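Local atomic coordinates of transketolase (Campylobacter jejuni, PDB entry 3L84), a protein that belongs to the transketolase family of thiamine diphosphate-binding enzymes and has two protein chains in its assembly. Residues N326-P331 with L348-K353. Numbering follows the deposited sequence.
Sequences NKIAYP and LNVLAK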
loop_
_atom_site.group_PDB
_atom_site.type_symbol
_atom_site.label_atom_id
_atom_site.label_comp_id
_atom_site.label_asym_id
_atom_site.label_seq_id
_atom_site.Cartn_x
_atom_site.Cartn_y
_atom_site.Cartn_z
ATOM N N ASN A 326 -4.737 7.847 33.268
ATOM C CA ASN A 326 -5.924 8.214 34.056
ATOM C C ASN A 326 -5.945 9.668 34.451
ATOM O O ASN A 326 -7.016 10.247 34.574
ATOM C CB ASN A 326 -6.024 7.383 35.344
ATOM C CG ASN A 326 -6.334 5.917 35.077
ATOM O OD1 ASN A 326 -6.912 5.577 34.043
ATOM N ND2 ASN A 326 -5.942 5.041 36.018
ATOM N N LYS A 327 -4.770 10.244 34.640
ATOM C CA LYS A 327 -4.658 11.609 35.155
ATOM C C LYS A 327 -5.017 12.681 34.128
ATOM O O LYS A 327 -5.248 13.818 34.502
ATOM C CB LYS A 327 -3.239 11.908 35.695
ATOM C CG LYS A 327 -2.134 11.857 34.661
ATOM C CD LYS A 327 -0.922 12.792 34.928
ATOM C CE LYS A 327 -0.910 13.930 33.859
ATOM N NZ LYS A 327 0.435 14.362 33.391
ATOM N N ILE A 328 -5.092 12.336 32.861
ATOM C CA ILE A 328 -5.113 13.311 31.774
ATOM C C ILE A 328 -6.473 14.007 31.726
ATOM O O ILE A 328 -7.488 13.344 31.667
ATOM C CB ILE A 328 -4.785 12.629 30.444
ATOM C CG1 ILE A 328 -3.383 12.005 30.491
ATOM C CG2 ILE A 328 -4.925 13.622 29.287
ATOM C CD1 ILE A 328 -3.048 11.169 29.270
ATOM N N ALA A 329 -6.480 15.333 31.768
ATOM C CA ALA A 329 -7.716 16.101 31.603
ATOM C C ALA A 329 -7.801 16.495 30.140
ATOM O O ALA A 329 -7.040 17.363 29.629
ATOM C CB ALA A 329 -7.708 17.336 32.512
ATOM N N TYR A 330 -8.722 15.858 29.461
ATOM C CA TYR A 330 -8.930 16.118 28.026
ATOM C C TYR A 330 -9.765 17.347 27.838
ATOM O O TYR A 330 -10.407 17.820 28.789
ATOM C CB TYR A 330 -9.680 14.956 27.403
ATOM C CG TYR A 330 -8.878 13.687 27.290
ATOM C CD1 TYR A 330 -8.261 13.347 26.109
ATOM C CD2 TYR A 330 -8.759 12.807 28.353
ATOM C CE1 TYR A 330 -7.554 12.168 25.979
ATOM C CE2 TYR A 330 -8.035 11.632 28.223
ATOM C CZ TYR A 330 -7.437 11.327 27.034
ATOM O OH TYR A 330 -6.717 10.146 26.866
ATOM N N PRO A 331 -9.772 17.942 26.636
ATOM C CA PRO A 331 -10.687 19.080 26.406
ATOM C C PRO A 331 -12.135 18.658 26.532
ATOM O O PRO A 331 -12.487 17.509 26.199
ATOM C CB PRO A 331 -10.394 19.496 24.943
ATOM C CG PRO A 331 -9.085 18.779 24.597
ATOM C CD PRO A 331 -9.098 17.526 25.389
ATOM N N LEU A 348 -4.385 15.593 20.611
ATOM C CA LEU A 348 -2.957 15.231 20.402
ATOM C C LEU A 348 -2.061 16.157 21.183
ATOM O O LEU A 348 -1.070 15.733 21.809
ATOM C CB LEU A 348 -2.582 15.295 18.936
ATOM C CG LEU A 348 -3.148 14.220 18.025
ATOM C CD1 LEU A 348 -2.845 14.568 16.554
ATOM C CD2 LEU A 348 -2.673 12.818 18.421
ATOM N N ASN A 349 -2.418 17.445 21.216
ATOM C CA ASN A 349 -1.648 18.406 22.010
ATOM C C ASN A 349 -1.732 18.164 23.515
ATOM O O ASN A 349 -0.715 18.246 24.190
ATOM C CB ASN A 349 -2.068 19.824 21.630
ATOM C CG ASN A 349 -1.323 20.336 20.418
ATOM O OD1 ASN A 349 -0.295 20.968 20.548
ATOM N ND2 ASN A 349 -1.793 19.982 19.227
ATOM N N VAL A 350 -2.898 17.820 24.041
ATOM C CA VAL A 350 -3.033 17.480 25.455
ATOM C C VAL A 350 -2.218 16.228 25.777
ATOM O O VAL A 350 -1.531 16.163 26.799
ATOM C CB VAL A 350 -4.519 17.261 25.810
ATOM C CG1 VAL A 350 -4.676 16.611 27.181
ATOM C CG2 VAL A 350 -5.292 18.601 25.780
ATOM N N LEU A 351 -2.259 15.234 24.903
ATOM C CA LEU A 351 -1.505 14.002 25.134
ATOM C C LEU A 351 -0.014 14.263 25.135
ATOM O O LEU A 351 0.699 13.776 26.031
ATOM C CB LEU A 351 -1.881 12.911 24.121
ATOM C CG LEU A 351 -3.332 12.420 24.229
ATOM C CD1 LEU A 351 -3.664 11.433 23.088
ATOM C CD2 LEU A 351 -3.556 11.786 25.553
ATOM N N ALA A 352 0.455 15.061 24.188
ATOM C CA ALA A 352 1.887 15.367 24.117
ATOM C C ALA A 352 2.322 16.153 25.340
ATOM O O ALA A 352 3.467 15.983 25.776
ATOM C CB ALA A 352 2.186 16.137 22.826
ATOM N N LYS A 353 1.473 17.018 25.890
ATOM C CA LYS A 353 1.819 17.786 27.090
ATOM C C LYS A 353 1.895 16.904 28.314
ATOM O O LYS A 353 2.718 17.172 29.214
ATOM C CB LYS A 353 0.795 18.893 27.328
ATOM C CG LYS A 353 0.932 19.991 26.331
ATOM C CD LYS A 353 -0.109 21.069 26.546
ATOM C CE LYS A 353 -0.719 21.520 25.213
ATOM N NZ LYS A 353 -2.246 21.479 25.177
#
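The carbonyl oxygen A329 O lies 3.5 Å from V350 CG1, an approach of a polar atom to a methyl and not a hydrogen bond; no hydrogen bond joins loop 326-331 to helix segment 348-353. Both V350 methyls touch the loop. With CG1 anti to its backbone N (chi1 167°), that methyl also meets I328 CG2 at 3.7 Å, the side chains running antiparallel alongside one another. V350 CG2 instead comes tip to tip with the proline ring, 4.0 Å from P331 CD and about equally far from P331 CG. The next residue, L351, meets the loop through one methyl, CD2. I328 CD1, carried anti to CA by chi2 of 173°, reaches L351 CD2 at 3.8 Å, and these side chains cross at about a right angle. The same L351 methyl approaches the phenol end of Y330 obliquely, 4.0 Å from Y330 CE1 and 3.8 Å from Y330 OH. Within the loop, I328 CG2 sits above one face of the Y330 ring, displaced toward the rim, which links the V350 contact to the aromatic group. Y330 also packs on V480, Q484 and L487 of helix 476-488, while L351 touches W483 there and F358 of strand 358-362. Y330 and P331 both touch I347 as well, so the loop lies against helix 340-354, whose segment 348-353 belongs to the pyrimidine-binding domain. The two segments together bury 242 Å², mostly carbon against carbon, with A329 O and Y330 OH each facing a methyl, consistent with apolar packing and no directional bond between them.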